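Side-chain contacts in aldehyde dehydrogenase (Anabaena variabilis, PDB 4H7N), which probably oxidises aldehydes to the corresponding carboxylic acids with NAD+ as electron acceptor, as other members of its family do: residues K236-V241 with Y383-T388; I254-V259 with T424-E429; K406-R409 with A415-I418. One frame throughout, in Å; residues are numbered along the deposited sequence.

Contact 1: K236-V241 with Y383-T388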
# COMPACT_ATOMS: atom_id res chain seq x y z
N LYS A 236 20.09 8.89 2.14
CA LYS A 236 21.44 9.37 1.98
C LYS A 236 21.45 10.19 0.68
O LYS A 236 22.07 9.83 -0.36
CB LYS A 236 22.40 8.17 1.93
CG LYS A 236 23.85 8.54 2.10
CD LYS A 236 24.24 8.69 3.55
CE LYS A 236 25.72 9.07 3.71
NZ LYS A 236 25.96 9.66 5.04
N ASP A 237 20.73 11.29 0.71
CA ASP A 237 20.46 11.99 -0.53
C ASP A 237 21.73 12.59 -1.17
O ASP A 237 22.49 13.29 -0.50
CB ASP A 237 19.42 13.07 -0.32
CG ASP A 237 17.99 12.52 -0.00
OD1 ASP A 237 17.72 11.27 0.16
OD2 ASP A 237 17.09 13.41 0.13
N PRO A 238 21.99 12.26 -2.46
CA PRO A 238 23.12 12.85 -3.18
C PRO A 238 22.78 14.12 -3.95
O PRO A 238 21.64 14.29 -4.40
CB PRO A 238 23.49 11.78 -4.12
CG PRO A 238 22.18 11.11 -4.45
CD PRO A 238 21.33 11.23 -3.23
N ALA A 239 23.76 14.99 -4.09
CA ALA A 239 23.69 16.11 -5.05
C ALA A 239 24.80 15.90 -6.07
O ALA A 239 25.94 15.57 -5.70
CB ALA A 239 23.86 17.45 -4.31
N ILE A 240 24.44 16.07 -7.34
CA ILE A 240 25.35 15.99 -8.47
C ILE A 240 25.40 17.40 -9.06
O ILE A 240 24.34 18.02 -9.38
CB ILE A 240 24.82 15.01 -9.55
CG1 ILE A 240 24.80 13.57 -9.03
CG2 ILE A 240 25.73 15.01 -10.77
CD1 ILE A 240 24.13 12.57 -9.99
N VAL A 241 26.62 17.89 -9.21
CA VAL A 241 26.90 19.22 -9.79
C VAL A 241 27.68 19.02 -11.08
O VAL A 241 28.87 18.64 -11.07
CB VAL A 241 27.72 20.10 -8.82
CG1 VAL A 241 27.93 21.49 -9.41
CG2 VAL A 241 26.99 20.23 -7.49
N TYR A 383 26.43 6.40 -11.35
CA TYR A 383 26.79 5.18 -10.62
C TYR A 383 27.00 5.46 -9.13
O TYR A 383 26.47 4.75 -8.28
CB TYR A 383 28.09 4.58 -11.18
CG TYR A 383 28.57 3.45 -10.31
CD1 TYR A 383 27.92 2.21 -10.33
CD2 TYR A 383 29.60 3.63 -9.39
CE1 TYR A 383 28.31 1.18 -9.50
CE2 TYR A 383 30.00 2.60 -8.55
CZ TYR A 383 29.34 1.39 -8.63
OH TYR A 383 29.70 0.36 -7.84
N LEU A 384 27.77 6.50 -8.81
CA LEU A 384 27.99 6.84 -7.39
C LEU A 384 26.70 7.28 -6.68
O LEU A 384 26.44 6.82 -5.59
CB LEU A 384 29.08 7.91 -7.25
CG LEU A 384 30.48 7.49 -7.74
CD1 LEU A 384 31.34 8.72 -8.01
CD2 LEU A 384 31.16 6.56 -6.75
N ALA A 385 25.87 8.10 -7.31
CA ALA A 385 24.65 8.57 -6.68
C ALA A 385 23.73 7.41 -6.39
O ALA A 385 22.99 7.44 -5.39
CB ALA A 385 23.92 9.57 -7.58
N ASN A 386 23.77 6.40 -7.25
CA ASN A 386 22.88 5.23 -7.12
C ASN A 386 23.48 4.10 -6.28
O ASN A 386 22.79 3.11 -6.03
CB ASN A 386 22.48 4.67 -8.50
CG ASN A 386 21.36 5.47 -9.17
OD1 ASN A 386 20.56 6.13 -8.51
ND2 ASN A 386 21.25 5.36 -10.48
N ASP A 387 24.73 4.26 -5.84
CA ASP A 387 25.40 3.26 -5.00
C ASP A 387 25.03 3.41 -3.50
O ASP A 387 25.84 3.86 -2.68
CB ASP A 387 26.93 3.42 -5.17
CG ASP A 387 27.70 2.29 -4.50
OD1 ASP A 387 27.16 1.19 -4.55
OD2 ASP A 387 28.79 2.53 -3.91
N THR A 388 23.80 3.06 -3.16
CA THR A 388 23.28 3.30 -1.82
C THR A 388 22.13 2.34 -1.63
O THR A 388 21.48 1.95 -2.62
CB THR A 388 22.74 4.76 -1.72
OG1 THR A 388 22.06 4.95 -0.49
CG2 THR A 388 21.77 5.08 -2.86
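The methyl group of A385, on helix 378-386, rests against P238 and I240 of strand 237-241, and these apolar contacts account for most of the buried surface. P238 touches through two ring atoms, with CG 3.9 Å from A385 CB and CB 4.1 Å from that same methyl. I240 reaches it end-on: CG1 lies opposite the carbonyl carbon (chi1 -66°) and the chain then runs extended (chi2 173°), which carries CD1 to 3.9 Å from A385 CB. Being two residues apart on the strand, P238 and I240 present their side chains on the same face, while A239 between them turns to the other. The strand is an inner member of the mixed sheet, flanked by strands 269-275 and 393-397. Helix 378-386, which makes the beta-alpha-beta crossover between the parallel strands 369-375 and 393-397, packs on one face of this open alpha/beta sheet. Polar atoms meet carbon across the rest of the contact. P238 CG lies 3.9 Å from A385 O. Beyond the helix, T388 OG1 approaches K236 CB at 4.0 Å; this hydroxyl stands anti to its own backbone N (chi1 172°) and is hydrogen-bonded to Y390 N. The K236 chain bends and leads its ammonium away, to a salt bridge with E270 and to the carbonyls of V360 and E363. R271 ties the two backbones together, giving NE to K236 O, NH1 to L384 O and NH2 to A385 O.

Contact 2: I254-V259 with T424-E429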
# COMPACT_ATOMS: atom_id res chain seq x y z
N ILE A 254 23.23 23.63 -1.72
CA ILE A 254 23.78 22.39 -1.14
C ILE A 254 24.16 22.63 0.33
O ILE A 254 23.91 21.79 1.19
CB ILE A 254 24.94 21.86 -1.97
CG1 ILE A 254 24.35 21.26 -3.26
CG2 ILE A 254 25.80 20.88 -1.19
CD1 ILE A 254 25.33 21.06 -4.38
N LEU A 255 24.68 23.82 0.63
CA LEU A 255 24.96 24.13 2.03
C LEU A 255 23.69 24.08 2.87
O LEU A 255 23.65 23.46 3.95
CB LEU A 255 25.66 25.49 2.14
CG LEU A 255 25.85 25.97 3.57
CD1 LEU A 255 26.79 25.02 4.30
CD2 LEU A 255 26.29 27.41 3.58
N TRP A 256 22.64 24.73 2.39
CA TRP A 256 21.36 24.76 3.11
C TRP A 256 20.79 23.34 3.25
O TRP A 256 20.42 22.88 4.32
CB TRP A 256 20.36 25.71 2.45
CG TRP A 256 19.08 25.75 3.21
CD1 TRP A 256 18.82 26.46 4.36
CD2 TRP A 256 17.92 24.98 2.94
NE1 TRP A 256 17.55 26.20 4.80
CE2 TRP A 256 16.97 25.29 3.95
CE3 TRP A 256 17.57 24.09 1.93
CZ2 TRP A 256 15.71 24.71 3.99
CZ3 TRP A 256 16.31 23.49 1.97
CH2 TRP A 256 15.39 23.80 3.00
N GLY A 257 20.79 22.63 2.14
CA GLY A 257 20.28 21.29 2.14
C GLY A 257 21.06 20.37 3.04
O GLY A 257 20.46 19.49 3.64
N ALA A 258 22.38 20.58 3.16
CA ALA A 258 23.21 19.69 4.03
C ALA A 258 23.21 20.04 5.51
O ALA A 258 23.44 19.16 6.31
CB ALA A 258 24.62 19.64 3.54
N VAL A 259 22.97 21.30 5.89
CA VAL A 259 23.15 21.67 7.27
C VAL A 259 21.95 22.30 7.97
O VAL A 259 22.01 22.52 9.17
CB VAL A 259 24.43 22.51 7.50
CG1 VAL A 259 25.61 21.86 6.80
CG2 VAL A 259 24.22 23.94 7.05
N THR A 424 11.94 19.14 -1.30
CA THR A 424 10.83 18.51 -0.60
C THR A 424 10.76 18.89 0.86
O THR A 424 9.75 18.71 1.49
CB THR A 424 10.76 16.99 -0.72
OG1 THR A 424 11.89 16.40 -0.07
CG2 THR A 424 10.74 16.62 -2.19
N ALA A 425 11.83 19.44 1.39
CA ALA A 425 11.75 19.98 2.74
C ALA A 425 10.90 21.27 2.79
O ALA A 425 10.31 21.59 3.82
CB ALA A 425 13.17 20.17 3.30
N MSE A 426 10.74 21.99 1.68
CA MSE A 426 10.01 23.28 1.71
C MSE A 426 8.69 23.18 1.01
O MSE A 426 7.91 24.10 1.06
CB MSE A 426 10.84 24.37 1.04
CG MSE A 426 12.05 24.63 1.91
SE MSE A 426 11.54 25.32 3.70
CE MSE A 426 10.33 26.78 3.18
N MSE A 427 8.42 22.08 0.34
CA MSE A 427 7.25 21.98 -0.47
C MSE A 427 6.65 20.64 -0.39
O MSE A 427 7.34 19.65 -0.34
CB MSE A 427 7.64 22.03 -1.90
CG MSE A 427 8.38 23.31 -2.04
SE MSE A 427 8.92 23.15 -3.89
CE MSE A 427 7.15 23.64 -4.64
N HIS A 428 5.36 20.65 -0.57
CA HIS A 428 4.48 19.56 -0.30
C HIS A 428 3.72 19.22 -1.60
O HIS A 428 2.62 18.72 -1.52
CB HIS A 428 3.48 20.10 0.73
CG HIS A 428 2.93 21.46 0.37
ND1 HIS A 428 1.99 21.63 -0.63
CD2 HIS A 428 3.26 22.70 0.80
CE1 HIS A 428 1.74 22.92 -0.77
NE2 HIS A 428 2.48 23.59 0.09
N GLU A 429 4.23 19.59 -2.77
CA GLU A 429 3.58 19.18 -4.02
C GLU A 429 4.51 18.20 -4.69
O GLU A 429 5.71 18.24 -4.46
CB GLU A 429 3.35 20.36 -4.95
CG GLU A 429 2.53 21.43 -4.29
CD GLU A 429 3.34 22.72 -4.03
OE1 GLU A 429 4.57 22.70 -3.57
OE2 GLU A 429 2.66 23.72 -4.29
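W256 of helix 247-259 meets A425 and M426 in the loop between strands 415-418 and 439-440, close to the predicted active site: the A425 side chain is about 10 Å from that of E232, the probable catalytic glutamate. With CG anti to the backbone N (chi1 -179°), the indole extends toward the loop and its far corner, CH2, makes the contact. M426, a selenomethionine in this crystal, sets CG 3.6 Å from W256 CH2. Bends at chi2 and chi3 keep SE near the indole, 4.2 Å from W256 CH2. SE is 5.2 Å from the centroid of the W256 six-membered ring and 66° off the ring normal, an oblique Met-aromatic contact. The methyl of A425 adds a looser touch, its CB 4.3 Å from W256 CH2, and also packs on L267. The indole belongs to a larger aromatic cluster at the subunit interface, where W470, W471 and F472 of the second subunit meet its rings at inclined angles; W470 of that subunit also packs on M426. No hydrogen bond joins the two segments; dispersion, with the polarisable chalcogen (sulfur in the natural methionine) near the ring, probably supplies the attraction, which makes little demand on precise direction and suits the slanting approach.

Contact 3: K406-R409 with A415-I418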
# COMPACT_ATOMS: atom_id res chain seq x y z
N LYS A 406 18.06 15.03 -17.72
CA LYS A 406 18.65 13.80 -18.32
C LYS A 406 19.33 12.93 -17.27
O LYS A 406 19.25 11.73 -17.32
CB LYS A 406 19.68 14.11 -19.41
CG LYS A 406 19.20 13.90 -20.82
CD LYS A 406 18.32 15.06 -21.29
CE LYS A 406 18.11 15.07 -22.81
NZ LYS A 406 17.54 16.38 -23.26
N VAL A 407 20.03 13.56 -16.35
CA VAL A 407 20.73 12.85 -15.32
C VAL A 407 19.79 12.41 -14.24
O VAL A 407 19.85 11.25 -13.74
CB VAL A 407 21.83 13.74 -14.73
CG1 VAL A 407 22.44 13.13 -13.48
CG2 VAL A 407 22.89 13.99 -15.81
N ALA A 408 18.90 13.33 -13.85
CA ALA A 408 17.92 13.05 -12.82
C ALA A 408 17.03 11.83 -13.11
O ALA A 408 16.76 11.03 -12.21
CB ALA A 408 17.05 14.26 -12.59
N ARG A 409 16.61 11.68 -14.36
CA ARG A 409 15.82 10.53 -14.74
C ARG A 409 16.55 9.19 -14.56
O ARG A 409 15.90 8.17 -14.54
CB ARG A 409 15.33 10.66 -16.19
CG ARG A 409 14.31 11.79 -16.36
CD ARG A 409 13.86 11.94 -17.82
NE ARG A 409 13.18 13.22 -18.02
CZ ARG A 409 13.57 14.20 -18.84
NH1 ARG A 409 14.69 14.10 -19.60
NH2 ARG A 409 12.82 15.30 -18.93
N ALA A 415 12.12 11.83 -5.25
CA ALA A 415 12.00 13.28 -5.57
C ALA A 415 13.36 13.89 -5.91
O ALA A 415 14.29 13.83 -5.10
CB ALA A 415 11.34 14.01 -4.43
N ILE A 416 13.52 14.39 -7.13
CA ILE A 416 14.76 14.95 -7.49
C ILE A 416 14.59 16.45 -7.65
O ILE A 416 13.78 16.94 -8.44
CB ILE A 416 15.33 14.37 -8.79
CG1 ILE A 416 15.16 12.82 -8.84
CG2 ILE A 416 16.75 14.86 -9.05
CD1 ILE A 416 16.02 12.05 -7.91
N SER A 417 15.42 17.18 -6.93
CA SER A 417 15.47 18.65 -7.08
C SER A 417 16.39 19.00 -8.23
O SER A 417 17.45 18.40 -8.35
CB SER A 417 15.96 19.28 -5.77
OG SER A 417 15.00 19.14 -4.73
N ILE A 418 15.98 19.97 -9.06
CA ILE A 418 16.65 20.30 -10.26
C ILE A 418 17.09 21.78 -10.20
O ILE A 418 16.25 22.69 -10.08
CB ILE A 418 15.72 20.11 -11.50
CG1 ILE A 418 15.19 18.66 -11.58
CG2 ILE A 418 16.50 20.46 -12.73
CD1 ILE A 418 16.26 17.60 -11.85
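A408, of helix 401-408, faces strand 415-418 across its middle, with A408 CA 6.5 Å from I416 CA. Five residues join the two segments, and no hydrogen bond crosses between them; within K406-R409 the contact rests on one small side chain, A408, while I418 also packs on A404 and L405 earlier in the helix. The CB of A408 points at the strand and meets two isoleucines spaced two residues apart. I416 offers the shorter branch: chi1 of -43°, measured to CG1, puts CG2 anti to the backbone N, where it lies 3.6 Å from A408 CB, while the longer branch passes by the helix backbone, CG1 being 4.1 Å from A408 O. I418 uses the longer branch. Its CB does not point at K406-R409, but a bend at chi2 (-66°) swings the terminal methyl until CD1 stands 3.5 Å from A408 CB. The alanine methyl is thus touched by both, in close apolar packing. S417, between them, points to the other face and hydrogen-bonds through OG to L423 N. The contact closes the beta-alpha-beta unit made of strand 393-397, helix 401-408 and strand 415-418, with V396 touching both A408 and I416. Strand 415-418 is outermost in its own chain, yet it pairs in parallel with a strand of the second subunit; F459 of that subunit packs on A408 and I416, and its I461 on I418.

Of the segments concerned, strand 237-241 comes first from the N terminus, then helix 247-259, the opening halves of contacts 1 and 2. Contact 1 closes at 383-388, after a loop of 141 residues; contact 3 then opens and closes within a few residues, and contact 2 closes last, at 424-429. Contacts 1 and 2 cross, contacts 1 and 3 follow in series, and contact 3 is nested inside contact 2. Packing joins all three: I254 lies on A239 and V241, I240 on V407, and T424 on A415. Contacts 1 and 3 tie helices 378-386 and 401-408 to one sheet, contact 2 ties helix 247-259 to the loop after strand 415-418, and contacts 2 and 3 adjoin the second subunit.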